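Ferredoxin-NADP reductase (Neisseria gonorrhoeae MIA_2011_03-10, PDB 5TR9) binds FAD and, as a ferredoxin-NADP+ reductase, probably passes electrons between a ferredoxin-type partner and NADP(H). Local coordinates at residues Q243-L246 with D247-Y250; M252-N255 with R256-G259. All blocks are in the same frame, centred on the assembly; numbering follows the deposited sequence. Where two conformers were deposited one is given.

Followed from the N terminus, the chain completes its antiparallel six-stranded sheet before it enters the parallel-sheet domain, where both interactions lie in one strand-to-strand connection. Strand 227-233 leads into helix 235-247, whose C-terminal end is closed by interaction 1, residues 243-250. The chain then runs out to a surface turn that interaction 2 closes within residues 252-259, and it returns as edge strand 261-265. The two contacts are therefore in series, neither nested nor crossed, and their centres lie about 15 Å apart. Together they shape the connection in a beta-alpha-beta crossover: the first ends its helix and packs that end on strands 227-233 and 261-265, while the second doubles the chain back toward strand 261-265.

Interaction 1: residues Q243-L246 with D247-Y250; sequences QTLL and DMGY
A first torsion of -61° sets the Y250 ring beside its own backbone N; with L245 CG likewise beside its backbone N (chi1 -68°), the extended second torsion leaves L245 CD2 3.9 Å from CD2 of Y250. The ring also turns its edge to the carbonyl of L245, with Y250 CD2 3.3 Å from L245 O in the ring plane. That oxygen accepts a hydrogen bond from Y250 N as well, at 3.0 Å, the donor lying above the carbonyl plane. Inside this wider-spanning bond, G249 N donates to L246 O at 3.1 Å. The two bonds, 6→1 around 5→2, with positive phi at G249 (102°), define a Schellman motif. One water donates to both L246 O and Y250 O, bridging the end of the helix to the departing chain. On another flank M248 runs alongside T244, its SD 3.9 Å from T244 CG2, while T244 OG1 is bonded to D240 O and K210 NZ. Outward from the turn, L245 packs on L209 of helix 205-210 and on F229 and I231 of strand 227-233, whereas Y250 meets F229 edge-to-face and, with L245, touches I261 of strand 261-265.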
loop_
_atom_site.group_PDB
_atom_site.type_symbol
_atom_site.label_atom_id
_atom_site.label_comp_id
_atom_site.label_asym_id
_atom_site.label_seq_id
_atom_site.Cartn_x
_atom_site.Cartn_y
_atom_site.Cartn_z
ATOM N N GLN A 243 17.890 2.151 -4.330
ATOM C CA GLN A 243 19.333 2.150 -4.550
ATOM C C GLN A 243 19.919 0.763 -4.346
ATOM O O GLN A 243 20.847 0.367 -5.063
ATOM C CB GLN A 243 20.005 3.166 -3.633
ATOM C CG GLN A 243 19.552 4.576 -3.940
ATOM C CD GLN A 243 20.280 5.637 -3.159
ATOM O OE1 GLN A 243 21.070 5.349 -2.241
ATOM N NE2 GLN A 243 20.034 6.896 -3.530
ATOM N N THR A 244 19.384 0.009 -3.378
ATOM C CA THR A 244 19.842 -1.360 -3.147
ATOM C C THR A 244 19.528 -2.253 -4.341
ATOM O O THR A 244 20.393 -3.020 -4.792
ATOM C CB THR A 244 19.210 -1.903 -1.863
ATOM O OG1 THR A 244 19.736 -1.172 -0.750
ATOM C CG2 THR A 244 19.529 -3.390 -1.673
ATOM N N LEU A 245 18.310 -2.140 -4.887
ATOM C CA LEU A 245 17.945 -2.937 -6.057
ATOM C C LEU A 245 18.779 -2.554 -7.279
ATOM O O LEU A 245 19.190 -3.427 -8.053
ATOM C CB LEU A 245 16.443 -2.791 -6.344
ATOM C CG LEU A 245 15.545 -3.435 -5.280
ATOM C CD1 LEU A 245 14.085 -3.105 -5.571
ATOM C CD2 LEU A 245 15.772 -4.947 -5.258
ATOM N N LEU A 246 19.063 -1.259 -7.467
ATOM C CA LEU A 246 19.982 -0.876 -8.541
ATOM C C LEU A 246 21.333 -1.567 -8.386
ATOM O O LEU A 246 21.924 -2.023 -9.373
ATOM C CB LEU A 246 20.179 0.642 -8.577
ATOM C CG LEU A 246 19.028 1.561 -8.995
ATOM C CD1 LEU A 246 19.557 2.964 -9.293
ATOM C CD2 LEU A 246 18.273 1.020 -10.191
ATOM N N ASP A 247 21.840 -1.658 -7.150
ATOM C CA ASP A 247 23.122 -2.318 -6.917
ATOM C C ASP A 247 23.054 -3.805 -7.251
ATOM O O ASP A 247 24.073 -4.405 -7.616
ATOM C CB ASP A 247 23.560 -2.146 -5.458
ATOM C CG ASP A 247 24.013 -0.730 -5.134
ATOM O OD1 ASP A 247 24.369 0.017 -6.062
ATOM O OD2 ASP A 247 24.026 -0.376 -3.932
ATOM N N MET A 248 21.868 -4.399 -7.134
ATOM C CA MET A 248 21.620 -5.808 -7.414
ATOM C C MET A 248 21.276 -6.078 -8.875
ATOM O O MET A 248 20.997 -7.229 -9.224
ATOM C CB MET A 248 20.496 -6.334 -6.507
ATOM C CG MET A 248 20.914 -6.407 -5.044
ATOM S SD MET A 248 19.580 -6.631 -3.848
ATOM C CE MET A 248 18.993 -8.280 -4.248
ATOM N N GLY A 249 21.283 -5.059 -9.730
ATOM C CA GLY A 249 21.103 -5.261 -11.155
ATOM C C GLY A 249 19.728 -4.953 -11.701
ATOM O O GLY A 249 19.468 -5.253 -12.877
ATOM N N TYR A 250 18.844 -4.373 -10.894
ATOM C CA TYR A 250 17.495 -4.021 -11.311
ATOM C C TYR A 250 17.460 -2.581 -11.817
ATOM O O TYR A 250 18.388 -1.799 -11.595
ATOM C CB TYR A 250 16.513 -4.227 -10.151
ATOM C CG TYR A 250 16.466 -5.678 -9.677
ATOM C CD1 TYR A 250 15.579 -6.586 -10.244
ATOM C CD2 TYR A 250 17.324 -6.134 -8.684
ATOM C CE1 TYR A 250 15.543 -7.919 -9.832
ATOM C CE2 TYR A 250 17.298 -7.449 -8.263
ATOM C CZ TYR A 250 16.406 -8.341 -8.838
ATOM O OH TYR A 250 16.388 -9.655 -8.429
HETATM O O HOH W 1 21.162 -1.867 -11.932
#

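Interaction 2: residues M252-N255 with R256-G259; sequences MHRN and RIPG
H253 and P258 make the one side-chain hydrogen bond across this turn: H253 ND1 donates to P258 O at 2.7 Å, with an N-H...O angle of 151°. The acceptor lies close to the imidazole plane, at the ring edge, and the donor is tilted modestly from the carbonyl plane. A first torsion of 175°, with CG anti to the backbone N, carries the ring to that carbonyl, and the bond limits its rotation about CB-CG.

Next to it, R254 N donates to I257 O at 2.9 Å, a nearly straight bond (172°) that uses a lone pair in the carbonyl plane. The return bond, I257 N to R254 O, is weak at 3.3 Å. R254 and I257 also meet through their beta carbons, CB to CB at 3.9 Å, and the ends of both side chains then lead away.

Further out, N255 and R256 form the bend, and their backbone angles fit a type I beta turn. G259 has positive phi, and its CA comes 3.6 Å from M252 O, a close pass suited to a residue without a side chain. Backbone bonding of H253 with I261, and packing of H253 on M262, fix the base of the turn to strand 261-265. The paired R254-I257 bonds, one of them weak, around N255 and R256 resemble a two-residue beta-hairpin turn, although neither arm is a regular strand.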
loop_
_atom_site.group_PDB
_atom_site.type_symbol
_atom_site.label_atom_id
_atom_site.label_comp_id
_atom_site.label_asym_id
_atom_site.label_seq_id
_atom_site.Cartn_x
_atom_site.Cartn_y
_atom_site.Cartn_z
ATOM N N MET A 252 14.644 0.871 -13.144
ATOM C CA MET A 252 13.312 1.447 -13.056
ATOM C C MET A 252 12.486 1.114 -14.303
ATOM O O MET A 252 12.985 1.106 -15.434
ATOM C CB MET A 252 13.413 2.966 -12.868
ATOM C CG MET A 252 12.101 3.661 -12.540
ATOM S SD MET A 252 12.214 5.466 -12.700
ATOM C CE MET A 252 13.394 5.849 -11.409
ATOM N N HIS A 253 11.206 0.835 -14.078
ATOM C CA HIS A 253 10.262 0.805 -15.184
ATOM C C HIS A 253 10.033 2.233 -15.665
ATOM O O HIS A 253 9.793 3.129 -14.851
ATOM C CB HIS A 253 8.943 0.190 -14.732
ATOM C CG HIS A 253 7.876 0.228 -15.778
ATOM N ND1 HIS A 253 7.785 -0.716 -16.777
ATOM C CD2 HIS A 253 6.872 1.109 -16.000
ATOM C CE1 HIS A 253 6.760 -0.431 -17.558
ATOM N NE2 HIS A 253 6.192 0.676 -17.114
ATOM N N ARG A 254 10.121 2.453 -16.979
ATOM C CA ARG A 254 9.873 3.754 -17.595
ATOM C C ARG A 254 8.982 3.555 -18.815
ATOM O O ARG A 254 8.652 2.425 -19.177
ATOM C CB ARG A 254 11.184 4.454 -17.983
ATOM C CG ARG A 254 11.912 5.081 -16.809
ATOM C CD ARG A 254 13.188 5.755 -17.299
ATOM N NE ARG A 254 13.699 6.731 -16.336
ATOM C CZ ARG A 254 14.581 6.448 -15.387
ATOM N NH1 ARG A 254 15.059 5.220 -15.279
ATOM N NH2 ARG A 254 14.998 7.398 -14.563
ATOM N N ASN A 255 8.620 4.664 -19.470
ATOM C CA ASN A 255 7.708 4.600 -20.615
ATOM C C ASN A 255 8.138 3.547 -21.634
ATOM O O ASN A 255 7.318 2.747 -22.102
ATOM C CB ASN A 255 7.615 5.968 -21.286
ATOM C CG ASN A 255 6.565 6.850 -20.661
ATOM O OD1 ASN A 255 5.987 6.513 -19.627
ATOM N ND2 ASN A 255 6.305 7.993 -21.289
ATOM N N ARG A 256 9.417 3.547 -22.005
ATOM C CA ARG A 256 9.934 2.636 -23.014
ATOM C C ARG A 256 10.912 1.606 -22.467
ATOM O O ARG A 256 11.463 0.824 -23.253
ATOM C CB ARG A 256 10.613 3.433 -24.129
ATOM C CG ARG A 256 9.655 4.330 -24.895
ATOM C CD ARG A 256 10.396 5.042 -26.006
ATOM N NE ARG A 256 9.646 6.173 -26.528
ATOM C CZ ARG A 256 8.693 6.077 -27.444
ATOM N NH1 ARG A 256 8.362 4.892 -27.937
ATOM N NH2 ARG A 256 8.075 7.168 -27.868
ATOM N N ILE A 257 11.161 1.598 -21.166
ATOM C CA ILE A 257 12.072 0.663 -20.507
ATOM C C ILE A 257 11.232 -0.306 -19.684
ATOM O O ILE A 257 10.598 0.119 -18.705
ATOM C CB ILE A 257 13.076 1.386 -19.592
ATOM C CG1 ILE A 257 13.778 2.534 -20.320
ATOM C CG2 ILE A 257 14.079 0.378 -19.024
ATOM C CD1 ILE A 257 14.653 2.086 -21.439
ATOM N N PRO A 258 11.212 -1.603 -20.007
ATOM C CA PRO A 258 10.435 -2.532 -19.160
ATOM C C PRO A 258 10.853 -2.468 -17.702
ATOM O O PRO A 258 10.017 -2.224 -16.820
ATOM C CB PRO A 258 10.713 -3.899 -19.799
ATOM C CG PRO A 258 10.967 -3.574 -21.250
ATOM C CD PRO A 258 11.758 -2.268 -21.202
ATOM N N GLY A 259 12.130 -2.639 -17.431
ATOM C CA GLY A 259 12.607 -2.465 -16.077
ATOM C C GLY A 259 12.015 -3.495 -15.132
ATOM O O GLY A 259 11.340 -4.449 -15.520
#